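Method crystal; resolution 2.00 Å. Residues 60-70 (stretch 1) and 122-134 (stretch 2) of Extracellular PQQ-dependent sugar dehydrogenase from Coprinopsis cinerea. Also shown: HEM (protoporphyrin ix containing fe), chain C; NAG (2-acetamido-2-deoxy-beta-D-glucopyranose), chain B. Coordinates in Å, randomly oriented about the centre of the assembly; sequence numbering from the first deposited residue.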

# COMPACT_ATOMS: atom_id res chain seq x y z
N SER A 60 -5.08 -3.45 4.66
CA SER A 60 -5.12 -3.35 6.10
C SER A 60 -3.77 -3.87 6.57
O SER A 60 -3.33 -4.95 6.14
N LEU A 61 -3.12 -3.11 7.44
CA LEU A 61 -1.78 -3.46 7.93
C LEU A 61 -1.78 -4.58 9.00
O LEU A 61 -0.74 -5.07 9.38
N GLY A 62 -2.97 -4.99 9.45
CA GLY A 62 -3.08 -6.06 10.44
C GLY A 62 -4.00 -7.18 10.00
O GLY A 62 -4.28 -8.06 10.79
N GLY A 63 -4.46 -7.15 8.73
CA GLY A 63 -5.31 -8.20 8.17
C GLY A 63 -6.79 -7.82 8.19
O GLY A 63 -7.39 -7.49 7.16
N SER A 64 -7.37 -7.89 9.39
CA SER A 64 -8.76 -7.52 9.58
C SER A 64 -8.96 -6.05 9.20
O SER A 64 -8.09 -5.18 9.46
N MET A 65 -10.11 -5.77 8.57
CA MET A 65 -10.53 -4.41 8.32
C MET A 65 -10.71 -3.62 9.63
O MET A 65 -10.56 -2.38 9.66
N ARG A 66 -10.99 -4.36 10.71
CA ARG A 66 -11.28 -3.72 11.99
C ARG A 66 -10.04 -3.47 12.84
O ARG A 66 -9.29 -4.40 13.18
N ASN A 67 -9.86 -2.19 13.20
CA ASN A 67 -8.86 -1.78 14.19
C ASN A 67 -7.39 -1.97 13.76
O ASN A 67 -6.52 -2.36 14.55
N ASN A 68 -7.13 -1.66 12.51
CA ASN A 68 -5.75 -1.67 11.99
C ASN A 68 -5.68 -0.53 10.98
O ASN A 68 -6.69 -0.22 10.35
N PRO A 69 -4.50 0.11 10.80
CA PRO A 69 -4.38 1.10 9.74
C PRO A 69 -4.83 0.54 8.40
O PRO A 69 -4.42 -0.57 8.00
N LEU A 70 -5.66 1.34 7.73
CA LEU A 70 -6.11 1.04 6.39
C LEU A 70 -5.52 2.11 5.48
O LEU A 70 -5.74 3.30 5.69
N ASN A 122 5.78 5.73 10.61
CA ASN A 122 4.94 5.58 11.80
C ASN A 122 3.72 4.70 11.46
O ASN A 122 2.55 5.05 11.71
N CYS A 123 4.00 3.56 10.84
CA CYS A 123 2.98 2.67 10.34
C CYS A 123 3.19 1.24 10.82
O CYS A 123 2.59 0.34 10.26
N THR A 124 4.07 1.02 11.79
CA THR A 124 4.37 -0.36 12.19
C THR A 124 3.93 -0.66 13.63
O THR A 124 4.02 -1.80 14.06
N ARG A 125 3.48 0.36 14.36
CA ARG A 125 2.90 0.19 15.71
C ARG A 125 1.59 0.94 15.82
O ARG A 125 1.48 2.07 15.33
N TRP A 126 0.60 0.32 16.44
CA TRP A 126 -0.68 1.00 16.72
C TRP A 126 -1.45 0.34 17.86
O TRP A 126 -1.15 -0.77 18.26
N THR A 127 -2.49 0.99 18.35
CA THR A 127 -3.21 0.39 19.49
C THR A 127 -4.43 -0.35 18.97
O THR A 127 -5.23 0.20 18.24
N GLY A 128 -4.54 -1.61 19.31
CA GLY A 128 -5.67 -2.41 18.89
C GLY A 128 -5.30 -3.25 17.69
O GLY A 128 -4.20 -3.13 17.17
N GLY A 129 -6.25 -4.08 17.28
CA GLY A 129 -6.07 -5.01 16.17
C GLY A 129 -4.85 -5.89 16.39
O GLY A 129 -4.65 -6.44 17.51
N ALA A 130 -4.03 -6.00 15.35
CA ALA A 130 -2.79 -6.76 15.42
C ALA A 130 -1.74 -6.10 16.31
O ALA A 130 -0.77 -6.76 16.73
N GLY A 131 -1.89 -4.81 16.60
CA GLY A 131 -0.98 -4.09 17.46
C GLY A 131 0.24 -3.54 16.73
O GLY A 131 0.94 -2.66 17.26
N GLY A 132 0.51 -4.06 15.53
CA GLY A 132 1.65 -3.60 14.73
C GLY A 132 2.09 -4.61 13.69
O GLY A 132 1.47 -5.65 13.53
N ILE A 133 3.13 -4.28 12.94
CA ILE A 133 3.73 -5.21 12.01
C ILE A 133 4.94 -5.78 12.76
O ILE A 133 5.81 -5.02 13.18
N PRO A 134 5.01 -7.12 12.94
CA PRO A 134 6.14 -7.69 13.71
C PRO A 134 7.51 -7.46 13.04
O PRO A 134 7.58 -7.23 11.83

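The polar centre of this contact is the side chain of Asn-68. Its CA-to-CB bond points sideways, but with chi1 at m and chi2 near -68° the amide end comes nearer to the second stretch, where its oxygen serves two donors. Ala-130 N gives a nearly straight hydrogen bond to Asn-68 OD1 (2.8 Å, 167°), and the indole nitrogen, Trp-126 NE1, gives a second, more bent one to the same OD1 (3.0 Å, 140°). The other half of the amide turns back to its own stretch: Asn-68 ND2 donates to Ser-64 O at 3.1 Å. An asparagine suits this place because one short group both accepts from one loop and donates to the other.

Ser-64 O also accepts from the hydroxyl of Ser-60 (OG to O, 2.6 Å), and Ser-60 OG in turn receives a weak bond from Gly-62 N at 3.4 Å. Ser-64 OG accepts from Arg-66 N at 2.9 Å. Small hydroxyl side chains, both with chi1 at t, thus tie up backbone groups in a loop without regular structure.

Trp-126, chi1 p and chi2 87°, points toward the first stretch. Pro-69 also points toward its partner and lays its CD over one face of the indole, 3.4 Å from the centroid of the six-membered ring, a CH-pi contact in which the C-H groups on CD of the puckered proline ring (C-gamma exo) meet the flat indole face. Asn-68 OD1 lies at the indole edge, as does Leu-61 O, 3.4 Å from Trp-126 CH2. Leu-61, in the m,t rotamer, adds the apolar part: its CB lies 3.6 Å from Trp-126 CH2, its CD1 4.0 Å from Cys-123 CB, and its CB 4.4 Å from Ile-133 CD1. Cys-123 O, 3.4 Å from Leu-61 CD1, is buried here without a polar partner.

Glycines make room for the close approach. In the type II' turn from Gly-128 to Gly-131, Gly-129 has positive phi, and a CB there would clash with Asn-67 O and Asn-68 OD1; instead its CA makes a CH...O contact with Asn-67 O at 3.1 Å. A CB on Gly-62 would strike Ala-130 CB and Asn-68 OD1. The small methyl of Ala-130 fits 3.8 Å from Gly-62 CA.

Away from this interface, Met-65, extended in t,t,t, binds the heme iron through SD (SD to FE, 2.3 Å), while its N donates to the heme propionate O1D at 2.9 Å. Asn-122 ND2 carries the NAG sugar, bonded to its C1 at 1.5 Å.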

# COMPACT_ATOMS: atom_id res chain seq x y z
CB SER A 60 -6.24 -4.21 6.68
OG SER A 60 -6.05 -4.28 8.09
CB LEU A 61 -1.01 -2.19 8.37
CG LEU A 61 -0.82 -1.04 7.35
CD1 LEU A 61 0.10 0.06 7.92
CD2 LEU A 61 -0.30 -1.57 6.01
CB SER A 64 -9.15 -7.76 11.06
OG SER A 64 -10.37 -7.11 11.32
CB MET A 65 -11.87 -4.39 7.57
CG MET A 65 -12.32 -2.98 7.18
SD MET A 65 -13.97 -2.90 6.49
CE MET A 65 -14.18 -1.13 6.75
CB ARG A 66 -12.32 -4.50 12.78
CG ARG A 66 -13.70 -4.56 12.12
CD ARG A 66 -14.53 -5.70 12.72
NE ARG A 66 -13.75 -6.95 12.70
CZ ARG A 66 -13.18 -7.54 13.76
NH1 ARG A 66 -13.32 -7.03 14.99
NH2 ARG A 66 -12.46 -8.65 13.59
CB ASN A 67 -9.19 -2.42 15.57
CG ASN A 67 -10.64 -2.19 15.96
OD1 ASN A 67 -11.09 -1.04 16.08
ND2 ASN A 67 -11.39 -3.27 16.12
CB ASN A 68 -5.42 -3.02 11.29
CG ASN A 68 -5.45 -4.22 12.23
OD1 ASN A 68 -4.61 -4.36 13.12
ND2 ASN A 68 -6.38 -5.11 12.02
CB PRO A 69 -2.85 1.38 9.70
CG PRO A 69 -2.43 1.12 11.11
CD PRO A 69 -3.20 -0.14 11.43
CB LEU A 70 -7.64 1.04 6.32
CG LEU A 70 -8.46 0.21 7.34
CD1 LEU A 70 -9.94 0.37 7.02
CD2 LEU A 70 -8.16 -1.30 7.36
CB ASN A 122 4.50 6.96 12.33
CG ASN A 122 3.85 6.88 13.70
OD1 ASN A 122 4.09 5.91 14.46
ND2 ASN A 122 3.03 7.88 14.02
CB CYS A 123 3.01 2.66 8.80
SG CYS A 123 2.66 4.25 8.06
CB THR A 124 5.85 -0.69 12.02
OG1 THR A 124 6.58 0.14 12.93
CG2 THR A 124 6.34 -0.41 10.59
CB ARG A 125 3.87 0.68 16.80
CG ARG A 125 5.15 -0.14 16.88
CD ARG A 125 4.96 -1.45 17.63
NE ARG A 125 6.20 -2.25 17.63
CZ ARG A 125 6.40 -3.33 16.89
NH1 ARG A 125 7.57 -3.96 16.96
NH2 ARG A 125 5.45 -3.80 16.07
CB TRP A 126 -1.57 1.03 15.48
CG TRP A 126 -1.84 -0.33 14.86
CD1 TRP A 126 -2.84 -1.19 15.20
CD2 TRP A 126 -1.09 -0.96 13.80
NE1 TRP A 126 -2.78 -2.32 14.41
CE2 TRP A 126 -1.71 -2.21 13.55
CE3 TRP A 126 0.03 -0.58 13.04
CZ2 TRP A 126 -1.27 -3.10 12.55
CZ3 TRP A 126 0.48 -1.47 12.01
CH2 TRP A 126 -0.18 -2.71 11.80
CB THR A 127 -3.55 1.44 20.58
OG1 THR A 127 -4.33 2.49 20.01
CG2 THR A 127 -2.27 2.05 21.13
CB ALA A 130 -2.24 -6.97 14.00
CB ILE A 133 4.16 -4.52 10.67
CG1 ILE A 133 2.94 -3.92 9.93
CG2 ILE A 133 4.89 -5.50 9.76
CD1 ILE A 133 3.31 -2.93 8.83
CB PRO A 134 5.81 -9.19 13.79
CG PRO A 134 4.87 -9.45 12.66
CD PRO A 134 4.09 -8.17 12.45
CHA HEM C . -13.90 -6.71 4.72
CHB HEM C . -17.30 -3.23 4.82
CHC HEM C . -14.08 0.03 3.26
CHD HEM C . -10.52 -3.28 4.02
C1A HEM C . -15.11 -6.05 4.83
C2A HEM C . -16.35 -6.70 5.09
C3A HEM C . -17.30 -5.71 5.11
C4A HEM C . -16.67 -4.46 4.86
CMA HEM C . -18.79 -5.89 5.34
CAA HEM C . -16.57 -8.18 5.32
CBA HEM C . -16.28 -9.05 4.08
CGA HEM C . -16.98 -8.62 2.82
O1A HEM C . -16.35 -8.15 1.84
O2A HEM C . -18.22 -8.73 2.75
C1B HEM C . -16.73 -2.04 4.38
C2B HEM C . -17.49 -0.84 4.17
C3B HEM C . -16.58 0.08 3.69
C4B HEM C . -15.27 -0.60 3.63
CMB HEM C . -19.00 -0.66 4.41
CAB HEM C . -16.76 1.51 3.29
CBB HEM C . -17.85 1.99 2.70
C1C HEM C . -12.79 -0.56 3.41
C2C HEM C . -11.57 0.09 3.15
C3C HEM C . -10.54 -0.84 3.36
C4C HEM C . -11.16 -2.09 3.74
CMC HEM C . -11.46 1.55 2.75
CAC HEM C . -9.08 -0.58 3.25
CBC HEM C . -8.58 0.25 2.30
C1D HEM C . -11.21 -4.49 4.19
C2D HEM C . -10.50 -5.77 4.36
C3D HEM C . -11.42 -6.72 4.57
C4D HEM C . -12.71 -6.00 4.55
CMD HEM C . -9.01 -6.03 4.30
CAD HEM C . -11.17 -8.22 4.74
CBD HEM C . -10.77 -8.65 6.14
CGD HEM C . -11.97 -8.58 7.04
O1D HEM C . -12.02 -7.82 8.04
O2D HEM C . -12.96 -9.27 6.74
NA HEM C . -15.33 -4.68 4.66
NB HEM C . -15.45 -1.86 4.05
NC HEM C . -12.53 -1.88 3.73
ND HEM C . -12.55 -4.66 4.35
FE HEM C . -13.94 -3.32 4.22
C1 NAG B . 2.36 7.93 15.31
C2 NAG B . 2.20 9.35 15.85
C3 NAG B . 1.46 9.34 17.19
C4 NAG B . 0.17 8.50 17.17
C5 NAG B . 0.43 7.09 16.61
C6 NAG B . -0.90 6.41 16.30
C7 NAG B . 4.14 10.79 15.29
C8 NAG B . 5.54 11.08 15.76
N2 NAG B . 3.53 9.87 16.04
O3 NAG B . 1.13 10.69 17.52
O4 NAG B . -0.38 8.44 18.50
O5 NAG B . 1.18 7.13 15.38
O6 NAG B . -0.76 5.01 16.01
O7 NAG B . 3.63 11.34 14.32